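Local atomic coordinates of F-BAR domain only protein 1 (Danio rerio, PDB entry 5JP2), a protein that may act at an early step of clathrin-mediated endocytosis and binds an Eps15 peptide through its mu homology domain. Residues B[15-20]-B[264-269]; B[26-31]-B[40-45]; B[71-76]-B[97-102]; B[193-198]-B[225-230]. One frame throughout, in Å; residues are numbered along the deposited sequence. Where two conformers were deposited one is given.

Interaction 1 of 4, residues B[15-20]-B[264-269]; sequences ESWPVA and SRYRMS
A water is gripped by Glu15, Ser16 and Arg267 across the contact. It donates to Glu15 OE1 at 2.9 Å and to Ser16 O at 3.1 Å, and accepts from Arg267 NH2 at 3.0 Å. Arg267 O takes a hydrogen bond from Val19 N at 3.0 Å and a weaker CA-H...O contact from Pro18 CA. Trp17 O takes a bond of 3.0 Å from Arg267 N. This is a parallel ladder, with Trp17 beside Tyr266, Pro18 beside Arg267 and Val19 beside Met268. Just before it the Arg265 chain bends at chi2 (69°), which turns CD. In the Trp17 conformer described, the guanidinium beyond lies over one face of the indole as a cation-pi stack. Its CZ is 3.8 Å from the centroid of the six-membered ring, and the planes are 28° apart. Arg265 NH1 also bonds Glu15 O at 3.3 Å. A leucine in place of Arg265 would probably leave Glu15 O without this donor and the indole face without its cation. Tyr266 CE2 meets the indole edge, 3.3 Å from Trp17 CE3. Pro18 CB lies over one face of the Arg267 guanidinium, whose NH2 forms a salt bridge with an acidic side chain of the bound peptide. On the other face of the sheet, Trp17 and Tyr266 pack on helix 55-61, while Val19 and Met268 reach strand 258-261.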
# COMPACT_ATOMS: atom_id res chain seq x y z
N GLU B 15 31.50 -9.63 10.42
CA GLU B 15 30.25 -9.35 11.11
C GLU B 15 29.06 -9.53 10.18
O GLU B 15 29.16 -9.34 8.96
CB GLU B 15 30.25 -7.94 11.70
CG GLU B 15 30.68 -6.84 10.77
CD GLU B 15 30.43 -5.45 11.34
OE1 GLU B 15 29.55 -5.32 12.21
OE2 GLU B 15 31.10 -4.49 10.92
N SER B 16 27.93 -9.93 10.75
CA SER B 16 26.69 -10.09 9.99
C SER B 16 26.23 -8.74 9.45
O SER B 16 26.24 -7.74 10.16
CB SER B 16 25.60 -10.71 10.85
OG SER B 16 24.57 -11.24 10.04
N TRP B 17 25.81 -8.72 8.19
CA TRP B 17 25.56 -7.44 7.55
C TRP B 17 24.08 -7.14 7.48
O TRP B 17 23.28 -8.04 7.19
CB TRP B 17 26.16 -7.45 6.14
CG TRP B 17 27.61 -7.80 6.12
CD1 TRP B 17 28.61 -7.18 6.80
CD2 TRP B 17 28.23 -8.85 5.36
NE1 TRP B 17 29.81 -7.78 6.52
CE2 TRP B 17 29.60 -8.80 5.63
CE3 TRP B 17 27.75 -9.81 4.47
CZ2 TRP B 17 30.51 -9.69 5.06
CZ3 TRP B 17 28.65 -10.69 3.90
CH2 TRP B 17 30.01 -10.62 4.19
N PRO B 18 23.67 -5.90 7.75
CA PRO B 18 22.24 -5.58 7.75
C PRO B 18 21.71 -5.15 6.38
O PRO B 18 22.38 -4.45 5.63
CB PRO B 18 22.16 -4.41 8.73
CG PRO B 18 23.47 -3.68 8.50
CD PRO B 18 24.49 -4.76 8.21
N VAL B 19 20.47 -5.57 6.09
CA VAL B 19 19.69 -5.01 5.00
C VAL B 19 18.31 -4.68 5.52
O VAL B 19 17.90 -5.15 6.59
CB VAL B 19 19.60 -5.95 3.77
CG1 VAL B 19 20.97 -6.27 3.21
CG2 VAL B 19 18.83 -7.21 4.08
N ALA B 20 17.58 -3.87 4.77
CA ALA B 20 16.22 -3.50 5.12
C ALA B 20 15.29 -3.67 3.91
O ALA B 20 15.71 -3.49 2.77
CB ALA B 20 16.16 -2.07 5.63
N SER B 264 21.86 -16.96 8.13
CA SER B 264 22.25 -16.08 9.21
C SER B 264 23.32 -15.08 8.81
O SER B 264 23.71 -14.26 9.64
CB SER B 264 22.73 -16.89 10.41
OG SER B 264 23.75 -17.79 10.02
N ARG B 265 23.82 -15.14 7.58
CA ARG B 265 24.96 -14.31 7.21
C ARG B 265 24.56 -12.85 7.08
O ARG B 265 25.41 -11.96 7.22
CB ARG B 265 25.57 -14.79 5.90
CG ARG B 265 26.95 -14.24 5.61
CD ARG B 265 28.00 -14.81 6.56
NE ARG B 265 29.28 -14.10 6.50
CZ ARG B 265 29.48 -12.87 6.95
NH1 ARG B 265 28.49 -12.18 7.49
NH2 ARG B 265 30.68 -12.31 6.85
N TYR B 266 23.30 -12.59 6.78
CA TYR B 266 22.74 -11.26 6.74
C TYR B 266 21.60 -11.20 7.74
O TYR B 266 21.01 -12.23 8.08
CB TYR B 266 22.23 -10.92 5.33
CG TYR B 266 23.29 -10.95 4.25
CD1 TYR B 266 23.65 -12.13 3.64
CD2 TYR B 266 23.89 -9.79 3.83
CE1 TYR B 266 24.61 -12.14 2.67
CE2 TYR B 266 24.84 -9.80 2.86
CZ TYR B 266 25.20 -10.98 2.28
OH TYR B 266 26.16 -10.98 1.32
N ARG B 267 21.28 -10.01 8.21
CA ARG B 267 20.14 -9.86 9.09
C ARG B 267 19.30 -8.68 8.64
O ARG B 267 19.81 -7.71 8.08
CB ARG B 267 20.56 -9.71 10.56
CG ARG B 267 21.39 -8.50 10.83
CD ARG B 267 21.89 -8.45 12.26
NE ARG B 267 22.93 -7.45 12.33
CZ ARG B 267 22.71 -6.15 12.35
NH1 ARG B 267 21.48 -5.68 12.35
NH2 ARG B 267 23.73 -5.32 12.37
N MET B 268 18.01 -8.76 8.91
CA MET B 268 17.07 -7.77 8.44
C MET B 268 16.95 -6.68 9.49
O MET B 268 16.38 -6.91 10.56
CB MET B 268 15.71 -8.38 8.13
CG MET B 268 14.78 -7.40 7.47
SD MET B 268 14.93 -7.32 5.68
CE MET B 268 14.08 -8.80 5.29
N SER B 269 17.48 -5.51 9.18
CA SER B 269 17.44 -4.40 10.12
C SER B 269 16.02 -3.96 10.41
O SER B 269 15.72 -3.54 11.53
CB SER B 269 18.26 -3.23 9.57
OG SER B 269 18.14 -2.10 10.41
O HOH W 1 26.71 -5.69 12.45

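Interaction 2 of 4, residues B[26-31]-B[40-45]; sequences YINAYF and LVKITG
Leu40, Tyr26 and Asn28 bury much of their surface where the two arms of a beta hairpin, strands 17-31 and 39-52, run antiparallel. Leu40 pairs with Tyr30 near the hairpin turn. Its O accepts Tyr30 N at 2.9 Å, and Leu40 N bonds back to Tyr30 O. The same Leu40 O also receives a CA-H...O contact from Ala29 CA. Asn28 pairs with Lys42 in the middle, and Asn28 N reaches Lys42 O at 2.8 Å in an almost straight bond (177°). Their side chains lie side by side and point the same way. The Lys42 chain bends at chi3 (74°), and its CE lies 4.1 Å from Asn28 ND2. On its other flank Asn28 OD1 takes a weak hydrogen bond from Lys279 N of strand 266-283. Tyr26 pairs with Thr44 at the far end. Its N bonds Thr44 O at 2.8 Å. Tyr26 CB lies near the same oxygen, and the ring then leads off from strand 39-52. These polar and aromatic groups share one face of the sheet with Leu40 and Thr44. The reverse face is apolar: Ile27, Ala29, Val41 and Ile43 form it, and Tyr280 of strand 266-283 packs against Ile27 and Ala29. Ile27 CG1 is anti to the backbone N (chi1 -177°), and CD1 beyond it touches Val41 CG1 at 3.6 Å.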
# COMPACT_ATOMS: atom_id res chain seq x y z
N TYR B 26 -0.74 -0.48 -3.00
CA TYR B 26 -1.86 0.39 -3.35
C TYR B 26 -3.11 -0.45 -3.62
O TYR B 26 -3.03 -1.54 -4.17
CB TYR B 26 -1.55 1.24 -4.56
CG TYR B 26 -0.51 2.26 -4.30
CD1 TYR B 26 -0.84 3.50 -3.79
CD2 TYR B 26 0.82 1.98 -4.53
CE1 TYR B 26 0.14 4.44 -3.53
CE2 TYR B 26 1.79 2.90 -4.28
CZ TYR B 26 1.46 4.12 -3.78
OH TYR B 26 2.45 5.04 -3.55
N ILE B 27 -4.26 0.07 -3.22
CA ILE B 27 -5.49 -0.68 -3.36
C ILE B 27 -6.52 0.14 -4.12
O ILE B 27 -6.78 1.30 -3.79
CB ILE B 27 -6.04 -1.16 -2.00
CG1 ILE B 27 -7.30 -2.00 -2.22
CG2 ILE B 27 -6.26 -0.01 -1.04
CD1 ILE B 27 -7.74 -2.79 -1.04
N ASN B 28 -7.08 -0.46 -5.16
CA ASN B 28 -8.19 0.09 -5.90
C ASN B 28 -9.41 -0.76 -5.59
O ASN B 28 -9.32 -1.97 -5.45
CB ASN B 28 -7.92 0.08 -7.40
CG ASN B 28 -6.93 1.13 -7.82
OD1 ASN B 28 -6.71 2.11 -7.14
ND2 ASN B 28 -6.37 0.95 -8.99
N ALA B 29 -10.56 -0.12 -5.43
CA ALA B 29 -11.75 -0.88 -5.10
C ALA B 29 -12.96 -0.19 -5.69
O ALA B 29 -12.95 1.01 -5.94
CB ALA B 29 -11.91 -1.06 -3.59
N TYR B 30 -14.00 -0.98 -5.96
CA TYR B 30 -15.27 -0.44 -6.43
C TYR B 30 -16.41 -1.21 -5.80
O TYR B 30 -16.51 -2.42 -5.97
CB TYR B 30 -15.37 -0.50 -7.95
CG TYR B 30 -16.61 0.17 -8.47
CD1 TYR B 30 -16.92 1.46 -8.10
CD2 TYR B 30 -17.45 -0.47 -9.36
CE1 TYR B 30 -18.04 2.09 -8.56
CE2 TYR B 30 -18.58 0.15 -9.84
CZ TYR B 30 -18.87 1.44 -9.43
OH TYR B 30 -19.99 2.08 -9.90
N PHE B 31 -17.28 -0.50 -5.10
CA PHE B 31 -18.50 -1.07 -4.55
C PHE B 31 -19.65 -0.57 -5.41
O PHE B 31 -19.89 0.63 -5.49
CB PHE B 31 -18.67 -0.66 -3.10
CG PHE B 31 -17.66 -1.25 -2.17
CD1 PHE B 31 -16.42 -0.66 -1.99
CD2 PHE B 31 -17.94 -2.39 -1.45
CE1 PHE B 31 -15.50 -1.20 -1.13
CE2 PHE B 31 -17.02 -2.93 -0.59
CZ PHE B 31 -15.79 -2.33 -0.43
N LEU B 40 -15.28 -5.05 -6.36
CA LEU B 40 -14.04 -5.51 -6.97
C LEU B 40 -12.86 -4.88 -6.25
O LEU B 40 -12.88 -3.68 -5.98
CB LEU B 40 -14.00 -5.12 -8.45
CG LEU B 40 -15.31 -5.28 -9.22
CD1 LEU B 40 -15.37 -4.32 -10.40
CD2 LEU B 40 -15.46 -6.71 -9.67
N VAL B 41 -11.83 -5.66 -5.97
CA VAL B 41 -10.62 -5.17 -5.33
C VAL B 41 -9.38 -5.54 -6.15
O VAL B 41 -9.24 -6.69 -6.58
CB VAL B 41 -10.51 -5.73 -3.90
CG1 VAL B 41 -9.21 -5.27 -3.26
CG2 VAL B 41 -11.67 -5.26 -3.07
N LYS B 42 -8.48 -4.58 -6.34
CA LYS B 42 -7.16 -4.82 -6.93
C LYS B 42 -6.06 -4.19 -6.06
O LYS B 42 -6.02 -2.97 -5.88
CB LYS B 42 -7.06 -4.26 -8.35
CG LYS B 42 -5.76 -4.68 -9.04
CD LYS B 42 -5.62 -4.15 -10.45
CE LYS B 42 -5.31 -2.68 -10.46
NZ LYS B 42 -4.73 -2.24 -11.75
N ILE B 43 -5.15 -5.02 -5.57
CA ILE B 43 -3.99 -4.55 -4.82
C ILE B 43 -2.75 -4.68 -5.68
O ILE B 43 -2.52 -5.72 -6.31
CB ILE B 43 -3.83 -5.34 -3.51
CG1 ILE B 43 -5.07 -5.17 -2.64
CG2 ILE B 43 -2.61 -4.87 -2.77
CD1 ILE B 43 -5.21 -6.21 -1.61
N THR B 44 -1.95 -3.63 -5.70
CA THR B 44 -0.68 -3.62 -6.41
C THR B 44 0.45 -3.33 -5.44
O THR B 44 0.39 -2.37 -4.67
CB THR B 44 -0.72 -2.57 -7.50
OG1 THR B 44 -1.82 -2.86 -8.37
CG2 THR B 44 0.55 -2.65 -8.30
N GLY B 45 1.46 -4.17 -5.45
CA GLY B 45 2.50 -4.07 -4.45
C GLY B 45 3.89 -4.01 -5.03
O GLY B 45 4.13 -4.44 -6.16

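Interaction 3 of 4, residues B[71-76]-B[97-102]; sequences RLVNIS and PDTKDF
Arg71 sets out with CG anti to the backbone N (chi1 -168°), which brings CG against Thr99 CG2 at 3.5 Å. A bend at chi3 (-60°) then turns NE aside, and the guanidinium beyond it lies near Asp101. Arg71 NH1 forms a salt bridge with Asp101 OD1 at 3.1 Å. The two side chains run side by side, but their flat groups are almost perpendicular (86°). Asp101 OD2 sits over one face of the guanidinium, while Thr99 CG2 is at its edge. Asp101 OD1 has a second partner in Gln94 NE2, and Arg71 NE makes a long, weak ion pair with Glu260. An alanine in place of Arg71 would probably leave Asp101 without its positive mate and open a gap beside the methyl of Thr99. The backbones pair antiparallel. Leu72 N bonds Lys100 O at 2.8 Å, and Lys100 N returns a bond to Leu72 O at 3.0 Å. On the face away from the salt bridge, Leu72 CD1 touches Phe102 CE2 at 3.6 Å. Past the strand the chain turns at Asn74. Ile75 then lays CG1 against Asp98 O at 3.5 Å and CD1 near the backbone of Thr99. Strand 99-104 lies between strands 69-73 and 88-90 in a four-stranded antiparallel sheet. Strand 258-261 pairs with the other side of strand 69-73, bonding Arg71 and Val73. Phe81 of strand 80-83 packs on Leu72 and Ile75.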
# COMPACT_ATOMS: atom_id res chain seq x y z
N ARG B 71 13.07 -15.03 1.33
CA ARG B 71 11.86 -15.83 1.16
C ARG B 71 10.63 -14.94 1.22
O ARG B 71 10.53 -14.06 2.08
CB ARG B 71 11.79 -16.86 2.27
CG ARG B 71 10.79 -17.94 2.09
CD ARG B 71 10.59 -18.72 3.39
NE ARG B 71 11.82 -19.34 3.86
CZ ARG B 71 12.31 -20.48 3.38
NH1 ARG B 71 11.69 -21.13 2.40
NH2 ARG B 71 13.44 -20.96 3.88
N LEU B 72 9.67 -15.16 0.32
CA LEU B 72 8.34 -14.57 0.47
C LEU B 72 7.40 -15.55 1.14
O LEU B 72 7.35 -16.73 0.78
CB LEU B 72 7.77 -14.17 -0.88
CG LEU B 72 8.64 -13.34 -1.81
CD1 LEU B 72 7.91 -13.20 -3.12
CD2 LEU B 72 8.92 -11.99 -1.21
N VAL B 73 6.61 -15.06 2.09
CA VAL B 73 5.74 -15.91 2.88
C VAL B 73 4.34 -15.34 2.89
O VAL B 73 4.13 -14.15 2.65
CB VAL B 73 6.25 -16.07 4.33
CG1 VAL B 73 7.60 -16.73 4.34
CG2 VAL B 73 6.32 -14.73 4.99
N ASN B 74 3.37 -16.21 3.19
CA ASN B 74 1.95 -15.88 3.19
C ASN B 74 1.53 -15.25 1.87
O ASN B 74 0.84 -14.23 1.83
CB ASN B 74 1.59 -14.97 4.37
CG ASN B 74 0.10 -14.86 4.58
OD1 ASN B 74 -0.66 -15.76 4.22
ND2 ASN B 74 -0.34 -13.75 5.17
N ILE B 75 1.94 -15.87 0.77
CA ILE B 75 1.73 -15.33 -0.56
C ILE B 75 0.57 -15.99 -1.28
O ILE B 75 0.42 -15.82 -2.48
CB ILE B 75 3.02 -15.43 -1.38
CG1 ILE B 75 3.49 -16.88 -1.42
CG2 ILE B 75 4.08 -14.56 -0.77
CD1 ILE B 75 4.58 -17.10 -2.40
N SER B 76 -0.20 -16.83 -0.58
CA SER B 76 -1.36 -17.46 -1.20
C SER B 76 -2.33 -16.44 -1.80
O SER B 76 -3.02 -16.77 -2.76
CB SER B 76 -2.08 -18.33 -0.18
OG SER B 76 -2.54 -17.55 0.89
N PRO B 97 2.96 -23.44 -2.47
CA PRO B 97 2.02 -22.34 -2.73
C PRO B 97 2.15 -21.16 -1.79
O PRO B 97 1.81 -20.04 -2.19
CB PRO B 97 0.66 -23.02 -2.58
CG PRO B 97 0.92 -24.09 -1.59
CD PRO B 97 2.29 -24.61 -1.88
N ASP B 98 2.57 -21.37 -0.54
CA ASP B 98 2.61 -20.30 0.45
C ASP B 98 3.97 -19.66 0.62
O ASP B 98 4.10 -18.75 1.44
CB ASP B 98 2.13 -20.81 1.80
CG ASP B 98 0.66 -20.55 2.03
OD1 ASP B 98 0.22 -19.43 1.71
OD2 ASP B 98 -0.04 -21.45 2.53
N THR B 99 4.99 -20.12 -0.11
CA THR B 99 6.36 -19.66 0.11
C THR B 99 7.13 -19.70 -1.20
O THR B 99 6.91 -20.60 -2.02
CB THR B 99 7.02 -20.54 1.16
OG1 THR B 99 6.54 -20.17 2.45
CG2 THR B 99 8.52 -20.44 1.12
N LYS B 100 8.03 -18.74 -1.41
CA LYS B 100 8.93 -18.81 -2.55
C LYS B 100 10.27 -18.17 -2.23
O LYS B 100 10.33 -17.12 -1.60
CB LYS B 100 8.34 -18.12 -3.79
CG LYS B 100 8.95 -18.69 -5.06
CD LYS B 100 8.66 -17.87 -6.30
CE LYS B 100 9.09 -18.66 -7.53
NZ LYS B 100 10.32 -19.46 -7.24
N ASP B 101 11.33 -18.78 -2.74
CA ASP B 101 12.70 -18.39 -2.45
C ASP B 101 13.35 -17.67 -3.62
O ASP B 101 13.07 -17.97 -4.78
CB ASP B 101 13.57 -19.60 -2.10
CG ASP B 101 13.23 -20.19 -0.76
OD1 ASP B 101 12.11 -20.70 -0.60
OD2 ASP B 101 14.08 -20.12 0.14
N PHE B 102 14.23 -16.74 -3.28
CA PHE B 102 15.01 -16.00 -4.26
C PHE B 102 16.43 -15.85 -3.76
O PHE B 102 16.67 -15.69 -2.57
CB PHE B 102 14.40 -14.63 -4.49
CG PHE B 102 13.05 -14.68 -5.12
CD1 PHE B 102 12.91 -14.73 -6.49
CD2 PHE B 102 11.91 -14.69 -4.33
CE1 PHE B 102 11.67 -14.78 -7.06
CE2 PHE B 102 10.67 -14.73 -4.90
CZ PHE B 102 10.54 -14.78 -6.26

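Interaction 4 of 4, residues B[193-198]-B[225-230]; sequences QCQPPA and TLCASW
Gln193 and Gln195 lie on an outermost strand, 192-195, which pairs antiparallel with strand 223-231 through Ser229 and Cys227. Ser229 N bonds Gln193 O at 2.9 Å, and Gln193 N returns a bond to Ser229 O. Gln195 and Cys227 repeat the exchange, with Cys227 N 2.9 Å from Gln195 O. Cys194 faces Ala228 in the non-hydrogen-bonded pair between them, SG to CB 4.0 Å. Within the mu homology domain strand 192-195 forms one edge of a four-stranded antiparallel sheet, and strand 157-166 bonds the far side of strand 223-231. Cys227 lies on the face with the glutamines and Ser229. Its chi1 of 66° sets SG over its own backbone, on the side of Gln195 and 4.1 Å from Gln195 CB. Ser229 OG comes alongside the Gln193 chain, 3.5 Å from its CB. Ala228 and Leu226 pack against Trp209 of strand 206-210. The ladder stops at Pro196, which follows a cis peptide bond. Its ring crosses the Leu226 side chain at about a right angle, with Pro196 CD 3.7 Å from Leu226 CB. Pro196 O accepts a hydrogen bond from Trp209 NE1.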
# COMPACT_ATOMS: atom_id res chain seq x y z
N GLN B 193 -26.98 20.65 2.25
CA GLN B 193 -27.06 20.18 3.61
C GLN B 193 -26.10 19.01 3.72
O GLN B 193 -26.09 18.14 2.85
CB GLN B 193 -28.49 19.79 3.95
CG GLN B 193 -29.46 20.92 3.63
CD GLN B 193 -30.89 20.46 3.51
OE1 GLN B 193 -31.54 20.19 4.52
NE2 GLN B 193 -31.39 20.36 2.28
N CYS B 194 -25.32 18.95 4.80
CA CYS B 194 -24.38 17.86 5.01
C CYS B 194 -24.43 17.46 6.47
O CYS B 194 -24.33 18.31 7.35
CB CYS B 194 -22.96 18.26 4.64
SG CYS B 194 -22.79 18.90 3.00
N GLN B 195 -24.53 16.17 6.72
CA GLN B 195 -24.39 15.65 8.05
C GLN B 195 -23.39 14.51 7.96
O GLN B 195 -23.66 13.51 7.32
CB GLN B 195 -25.74 15.16 8.55
CG GLN B 195 -26.82 16.23 8.53
CD GLN B 195 -28.22 15.64 8.45
OE1 GLN B 195 -28.64 14.89 9.32
NE2 GLN B 195 -28.93 15.97 7.37
N PRO B 196 -22.23 14.63 8.61
CA PRO B 196 -21.63 15.77 9.30
C PRO B 196 -21.23 16.86 8.32
O PRO B 196 -21.38 16.65 7.12
CB PRO B 196 -20.41 15.15 10.00
CG PRO B 196 -20.16 13.90 9.33
CD PRO B 196 -21.46 13.40 8.84
N PRO B 197 -20.75 18.01 8.80
CA PRO B 197 -20.42 19.11 7.90
C PRO B 197 -19.29 18.74 6.95
O PRO B 197 -18.39 17.97 7.28
CB PRO B 197 -19.99 20.23 8.84
CG PRO B 197 -20.62 19.91 10.12
CD PRO B 197 -20.63 18.43 10.21
N ALA B 198 -19.35 19.31 5.75
CA ALA B 198 -18.31 19.11 4.76
C ALA B 198 -17.93 20.43 4.13
O ALA B 198 -18.68 21.40 4.14
CB ALA B 198 -18.76 18.16 3.66
N THR B 225 -21.45 6.75 9.22
CA THR B 225 -22.35 7.08 8.13
C THR B 225 -22.26 8.57 7.89
O THR B 225 -21.87 9.33 8.78
CB THR B 225 -23.78 6.67 8.45
OG1 THR B 225 -24.62 7.03 7.35
CG2 THR B 225 -24.26 7.41 9.66
N LEU B 226 -22.54 8.99 6.66
CA LEU B 226 -22.56 10.41 6.33
C LEU B 226 -23.44 10.63 5.11
O LEU B 226 -23.67 9.70 4.33
CB LEU B 226 -21.15 10.95 6.09
CG LEU B 226 -20.29 10.30 5.00
CD1 LEU B 226 -20.57 10.90 3.63
CD2 LEU B 226 -18.81 10.39 5.31
N CYS B 227 -23.92 11.86 4.93
CA CYS B 227 -24.84 12.11 3.84
C CYS B 227 -24.85 13.59 3.47
O CYS B 227 -24.45 14.45 4.25
CB CYS B 227 -26.26 11.68 4.20
SG CYS B 227 -26.89 12.66 5.49
N ALA B 228 -25.36 13.85 2.28
CA ALA B 228 -25.47 15.21 1.78
C ALA B 228 -26.64 15.29 0.82
O ALA B 228 -27.02 14.29 0.22
CB ALA B 228 -24.19 15.65 1.07
N SER B 229 -27.20 16.49 0.69
CA SER B 229 -28.31 16.75 -0.22
C SER B 229 -28.15 18.14 -0.81
O SER B 229 -27.54 19.01 -0.20
CB SER B 229 -29.65 16.66 0.49
OG SER B 229 -29.69 17.62 1.53
N TRP B 230 -28.72 18.34 -1.99
CA TRP B 230 -28.65 19.62 -2.67
C TRP B 230 -29.78 19.70 -3.69
O TRP B 230 -30.55 18.75 -3.86
CB TRP B 230 -27.29 19.78 -3.35
CG TRP B 230 -27.02 18.71 -4.36
CD1 TRP B 230 -27.30 18.75 -5.69
CD2 TRP B 230 -26.43 17.44 -4.11
NE1 TRP B 230 -26.92 17.59 -6.29
CE2 TRP B 230 -26.37 16.77 -5.34
CE3 TRP B 230 -25.92 16.81 -2.97
CZ2 TRP B 230 -25.84 15.49 -5.46
CZ3 TRP B 230 -25.40 15.56 -3.09
CH2 TRP B 230 -25.36 14.91 -4.33

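Interactions 1 and 2 both use strand 17-31 in the large mixed sheet. Interaction 1 joins it to strand 266-283, and interaction 2 joins it to strand 39-52. Their centres are 33 Å apart. Interactions 3 and 4 belong to two separate four-stranded antiparallel sheets. Their centres are 45 Å apart, on opposite sides of the chain's centre. Along the chain interactions 2, 3 and 4 follow one another, and all fall between the two segments of interaction 1. That contact pairs the start of the first strand with the start of the last one, beside the bound peptide. Interaction 4 is far from it, with centres 52 Å apart, as suits an elongated domain.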